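Local coordinates for 3-dehydroshikimate dehydratase (Pseudomonas putida, PDB 5HMQ), which catalyses the metal-dependent dehydration of 3-dehydroshikimate to protocatechuate, a common intermediate of quinate and shikimate degradation, at residues L455-V459 / S485-R489; R261-Y265 / L460-L465. All coordinates share one frame. Numbering follows the deposited sequence.

How the contacts relate
A single helix can serve two masters, and helix 455-465 illustrates the principle. In contact 1 its first turn packs on strand 484-489 of its own vicinal oxygen chelate (VOC) domain; in contact 2 its second half meets helix 252-276 of the TIM barrel, joining the two fused domains. The contact centres lie 12 Å apart and touch directly, with L488 CD1 3.8 Å from Y462 CB. Neither contact supplies a metal ligand. The side chain of S262 is about 11 Å from that of E241, which binds the catalytic metal of the barrel, whereas the side chain of L488 is about 10 Å from that of H445, a magnesium ligand of the dioxygenase-like domain.

Contact 1. Residues L455-V459 / S485-R489; sequences LDSWV and SRALR
A salt bridge ties helix to sheet: R486 NH2 donates to D456 OD1 at 3.2 Å (N-H...O angle 149°), and R486 NH1 adds a weak bond to the same OD1 at 3.5 Å. The carboxylate is shared across the dimer, since D456 OD2 pairs with R505 of the second subunit. This is the helix-on-sheet layer of a VOC domain: helix 455-465 follows strand 440-450 and lies against the mixed sheet containing strand 484-489. Helical residues 455-459 and extended residues 485-489 run nearly parallel, their axes 10.9 Å apart at 23°, with V459 and L488 in register (CA to CA 7.8 Å). Alternation along the strand sends R486 and L488, both chi1 m, toward the helix. The guanidinium carries L455 CD2 over one face, 3.7 Å from R486 NH2, and meets D456 OD1 at its edge. Beyond it the contact turns apolar: V459, chi1 t, brings CG1 to 4.4 Å from L488 CD2, and L488 CD1 reaches 4.1 Å from V459 CA.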
loop_
_atom_site.group_PDB
_atom_site.type_symbol
_atom_site.label_atom_id
_atom_site.label_comp_id
_atom_site.label_asym_id
_atom_site.label_seq_id
_atom_site.Cartn_x
_atom_site.Cartn_y
_atom_site.Cartn_z
ATOM N N LEU C 455 2.189 8.575 -0.155
ATOM C CA LEU C 455 2.729 9.887 -0.493
ATOM C C LEU C 455 1.652 10.964 -0.483
ATOM O O LEU C 455 1.874 12.066 0.031
ATOM C CB LEU C 455 3.404 9.852 -1.869
ATOM C CG LEU C 455 3.813 11.201 -2.470
ATOM C CD1 LEU C 455 5.034 11.808 -1.787
ATOM C CD2 LEU C 455 4.064 11.007 -3.956
ATOM N N ASP C 456 0.476 10.663 -1.027
ATOM C CA ASP C 456 -0.612 11.640 -1.018
ATOM C C ASP C 456 -1.005 12.015 0.402
ATOM O O ASP C 456 -1.353 13.169 0.667
ATOM C CB ASP C 456 -1.821 11.106 -1.802
ATOM C CG ASP C 456 -1.564 11.066 -3.299
ATOM O OD1 ASP C 456 -0.672 11.804 -3.773
ATOM O OD2 ASP C 456 -2.280 10.327 -4.008
ATOM N N SER C 457 -0.959 11.054 1.325
ATOM C CA SER C 457 -1.257 11.361 2.721
ATOM C C SER C 457 -0.217 12.311 3.305
ATOM O O SER C 457 -0.561 13.242 4.044
ATOM C CB SER C 457 -1.329 10.071 3.535
ATOM O OG SER C 457 -1.865 10.310 4.819
ATOM N N TRP C 458 1.062 12.095 2.983
ATOM C CA TRP C 458 2.104 13.017 3.431
ATOM C C TRP C 458 1.929 14.396 2.809
ATOM O O TRP C 458 2.157 15.417 3.470
ATOM C CB TRP C 458 3.489 12.461 3.100
ATOM C CG TRP C 458 4.016 11.467 4.088
ATOM C CD1 TRP C 458 3.695 10.146 4.173
ATOM C CD2 TRP C 458 4.978 11.714 5.125
ATOM N NE1 TRP C 458 4.390 9.555 5.201
ATOM C CE2 TRP C 458 5.185 10.496 5.800
ATOM C CE3 TRP C 458 5.680 12.848 5.546
ATOM C CZ2 TRP C 458 6.063 10.379 6.876
ATOM C CZ3 TRP C 458 6.553 12.730 6.614
ATOM C CH2 TRP C 458 6.737 11.505 7.267
ATOM N N VAL C 459 1.543 14.446 1.532
ATOM C CA VAL C 459 1.344 15.728 0.861
ATOM C C VAL C 459 0.265 16.534 1.572
ATOM O O VAL C 459 0.451 17.715 1.886
ATOM C CB VAL C 459 0.997 15.510 -0.623
ATOM C CG1 VAL C 459 0.535 16.814 -1.257
ATOM C CG2 VAL C 459 2.195 14.946 -1.372
ATOM N N SER C 485 9.167 15.298 -10.907
ATOM C CA SER C 485 9.594 15.042 -9.536
ATOM C C SER C 485 8.856 15.993 -8.602
ATOM O O SER C 485 8.936 17.212 -8.776
ATOM C CB SER C 485 11.112 15.183 -9.383
ATOM O OG SER C 485 11.555 16.478 -9.745
ATOM N N ARG C 486 8.132 15.447 -7.620
ATOM C CA ARG C 486 7.309 16.280 -6.748
ATOM C C ARG C 486 8.098 16.807 -5.558
ATOM O O ARG C 486 9.029 16.166 -5.065
ATOM C CB ARG C 486 6.064 15.563 -6.212
ATOM C CG ARG C 486 5.051 15.067 -7.217
ATOM C CD ARG C 486 3.701 14.961 -6.505
ATOM N NE ARG C 486 3.037 13.670 -6.639
ATOM C CZ ARG C 486 1.905 13.363 -6.012
ATOM N NH1 ARG C 486 1.331 14.254 -5.213
ATOM N NH2 ARG C 486 1.348 12.171 -6.177
ATOM N N ALA C 487 7.702 17.993 -5.098
ATOM C CA ALA C 487 8.333 18.641 -3.962
ATOM C C ALA C 487 7.333 19.589 -3.319
ATOM O O ALA C 487 6.382 20.044 -3.959
ATOM C CB ALA C 487 9.597 19.408 -4.374
ATOM N N LEU C 488 7.542 19.858 -2.034
ATOM C CA LEU C 488 6.759 20.842 -1.303
ATOM C C LEU C 488 7.676 21.945 -0.787
ATOM O O LEU C 488 8.906 21.837 -0.817
ATOM C CB LEU C 488 5.983 20.193 -0.151
ATOM C CG LEU C 488 4.974 19.120 -0.560
ATOM C CD1 LEU C 488 4.434 18.404 0.676
ATOM C CD2 LEU C 488 3.836 19.704 -1.414
ATOM N N ARG C 489 7.055 23.016 -0.300
ATOM C CA ARG C 489 7.779 24.246 -0.015
ATOM C C ARG C 489 6.970 25.073 0.969
ATOM O O ARG C 489 5.766 25.263 0.771
ATOM C CB ARG C 489 8.018 25.023 -1.318
ATOM C CG ARG C 489 8.747 26.346 -1.188
ATOM C CD ARG C 489 8.514 27.186 -2.441
ATOM N NE ARG C 489 9.386 28.357 -2.519
ATOM C CZ ARG C 489 9.083 29.553 -2.024
ATOM N NH1 ARG C 489 7.927 29.743 -1.402
ATOM N NH2 ARG C 489 9.939 30.560 -2.145
#

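Contact 2. Residues R261-Y265 / L460-L465; sequences RSLLY and LFYKSL
This is a helix-helix contact between domains: residues 261-265, on helix 252-276 that follows the last strand of the TIM barrel, pack against residues 460-465 of the VOC-domain helix 455-465. Such an interface shows how a fused protein can join two folds through their outer helices. Both segments are alpha-helical, with axes 10.0 Å apart at closest approach and N-to-C directions 36° apart. The register pairs S262 with L460 (CA to CA 7.0 Å) and, one turn on, Y265 with S464 (CA to CA 5.8 Å).

R261 is the knob in a knob-into-hole fit, seated among L460, F461, S464 and L465. Its chi1 and chi2 are t and chi3 is m, so the chain extends before bending. R261 CD lies 4.0 Å from L460 CG and 3.5 Å from S464 OG; L465 CD1 covers one guanidinium face, 3.6 Å from R261 CZ, and R261 NH1 approaches the F461 ring edge, 3.8 Å from F461 CD1. Y265, chi1 t, lays one ring face over the backbone at S464: Y265 CD1 is 3.6 Å from S464 CA, and Y265 CE1 is 3.2 Å from K463 O. S262 CB meets L460 CD2 at 3.7 Å.

No hydrogen bond crosses between the segments. S464 OG donates to L460 O in its own helix (2.7 Å), while R261 NE bonds to F384 O and K463 NZ to G216 O. The direct fit between the two segments therefore rests on shape and van der Waals contact, with hydrogen bonds joining the domains just beside it.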
loop_
_atom_site.group_PDB
_atom_site.type_symbol
_atom_site.label_atom_id
_atom_site.label_comp_id
_atom_site.label_asym_id
_atom_site.label_seq_id
_atom_site.Cartn_x
_atom_site.Cartn_y
_atom_site.Cartn_z
ATOM N N ARG C 261 -9.853 15.525 6.802
ATOM C CA ARG C 261 -8.806 16.541 6.824
ATOM C C ARG C 261 -8.782 17.342 5.526
ATOM O O ARG C 261 -8.618 18.567 5.550
ATOM C CB ARG C 261 -7.449 15.885 7.083
ATOM C CG ARG C 261 -6.266 16.841 7.033
ATOM C CD ARG C 261 -4.960 16.123 7.354
ATOM N NE ARG C 261 -4.825 15.848 8.782
ATOM C CZ ARG C 261 -3.870 15.089 9.310
ATOM N NH1 ARG C 261 -2.961 14.522 8.528
ATOM N NH2 ARG C 261 -3.824 14.897 10.621
ATOM N N SER C 262 -8.953 16.671 4.384
ATOM C CA SER C 262 -8.932 17.378 3.107
ATOM C C SER C 262 -10.121 18.321 2.961
ATOM O O SER C 262 -9.995 19.379 2.334
ATOM C CB SER C 262 -8.906 16.379 1.949
ATOM O OG SER C 262 -10.192 15.830 1.715
ATOM N N LEU C 263 -11.273 17.963 3.533
ATOM C CA LEU C 263 -12.426 18.857 3.488
ATOM C C LEU C 263 -12.212 20.076 4.375
ATOM O O LEU C 263 -12.611 21.190 4.014
ATOM C CB LEU C 263 -13.696 18.107 3.895
ATOM C CG LEU C 263 -14.296 17.198 2.820
ATOM C CD1 LEU C 263 -15.558 16.516 3.324
ATOM C CD2 LEU C 263 -14.580 17.994 1.554
ATOM N N LEU C 264 -11.606 19.882 5.547
ATOM C CA LEU C 264 -11.268 21.015 6.403
ATOM C C LEU C 264 -10.310 21.964 5.692
ATOM O O LEU C 264 -10.490 23.187 5.719
ATOM C CB LEU C 264 -10.661 20.516 7.715
ATOM C CG LEU C 264 -11.569 19.637 8.579
ATOM C CD1 LEU C 264 -10.869 19.249 9.871
ATOM C CD2 LEU C 264 -12.911 20.308 8.855
ATOM N N TYR C 265 -9.281 21.409 5.048
ATOM C CA TYR C 265 -8.326 22.229 4.308
ATOM C C TYR C 265 -8.993 22.909 3.120
ATOM O O TYR C 265 -8.715 24.079 2.829
ATOM C CB TYR C 265 -7.151 21.361 3.855
ATOM C CG TYR C 265 -6.061 22.093 3.105
ATOM C CD1 TYR C 265 -5.270 23.044 3.737
ATOM C CD2 TYR C 265 -5.809 21.815 1.767
ATOM C CE1 TYR C 265 -4.264 23.707 3.051
ATOM C CE2 TYR C 265 -4.808 22.472 1.075
ATOM C CZ TYR C 265 -4.039 23.417 1.720
ATOM O OH TYR C 265 -3.042 24.071 1.032
ATOM N N LEU C 460 -0.879 15.900 1.844
ATOM C CA LEU C 460 -1.959 16.583 2.549
ATOM C C LEU C 460 -1.544 16.946 3.969
ATOM O O LEU C 460 -1.946 17.992 4.493
ATOM C CB LEU C 460 -3.214 15.711 2.556
ATOM C CG LEU C 460 -4.406 16.238 3.351
ATOM C CD1 LEU C 460 -4.795 17.626 2.875
ATOM C CD2 LEU C 460 -5.577 15.285 3.218
ATOM N N PHE C 461 -0.744 16.091 4.608
ATOM C CA PHE C 461 -0.272 16.371 5.961
ATOM C C PHE C 461 0.480 17.696 6.016
ATOM O O PHE C 461 0.209 18.543 6.876
ATOM C CB PHE C 461 0.612 15.213 6.440
ATOM C CG PHE C 461 1.348 15.484 7.725
ATOM C CD1 PHE C 461 0.743 15.252 8.950
ATOM C CD2 PHE C 461 2.659 15.940 7.706
ATOM C CE1 PHE C 461 1.422 15.491 10.130
ATOM C CE2 PHE C 461 3.343 16.181 8.882
ATOM C CZ PHE C 461 2.724 15.955 10.096
ATOM N N TYR C 462 1.421 17.900 5.091
ATOM C CA TYR C 462 2.227 19.115 5.106
ATOM C C TYR C 462 1.463 20.312 4.550
ATOM O O TYR C 462 1.645 21.438 5.027
ATOM C CB TYR C 462 3.529 18.892 4.336
ATOM C CG TYR C 462 4.649 18.365 5.207
ATOM C CD1 TYR C 462 5.299 19.197 6.112
ATOM C CD2 TYR C 462 5.052 17.037 5.131
ATOM C CE1 TYR C 462 6.321 18.723 6.914
ATOM C CE2 TYR C 462 6.074 16.553 5.932
ATOM C CZ TYR C 462 6.706 17.403 6.820
ATOM O OH TYR C 462 7.725 16.932 7.619
ATOM N N LYS C 463 0.615 20.098 3.540
ATOM C CA LYS C 463 -0.160 21.208 2.992
ATOM C C LYS C 463 -1.126 21.783 4.021
ATOM O O LYS C 463 -1.304 23.003 4.098
ATOM C CB LYS C 463 -0.926 20.771 1.744
ATOM C CG LYS C 463 -0.123 20.796 0.460
ATOM C CD LYS C 463 -1.033 20.557 -0.735
ATOM C CE LYS C 463 -0.333 20.868 -2.048
ATOM N NZ LYS C 463 -1.227 20.624 -3.215
ATOM N N SER C 464 -1.772 20.926 4.812
ATOM C CA SER C 464 -2.806 21.414 5.717
ATOM C C SER C 464 -2.239 21.853 7.066
ATOM O O SER C 464 -2.467 22.989 7.492
ATOM C CB SER C 464 -3.890 20.346 5.911
ATOM O OG SER C 464 -3.374 19.176 6.521
ATOM N N LEU C 465 -1.493 20.977 7.742
ATOM C CA LEU C 465 -1.015 21.302 9.082
ATOM C C LEU C 465 -0.018 22.453 9.074
ATOM O O LEU C 465 0.012 23.248 10.020
ATOM C CB LEU C 465 -0.386 20.073 9.742
ATOM C CG LEU C 465 -1.328 19.124 10.488
ATOM C CD1 LEU C 465 -2.112 18.257 9.514
ATOM C CD2 LEU C 465 -0.560 18.264 11.486
#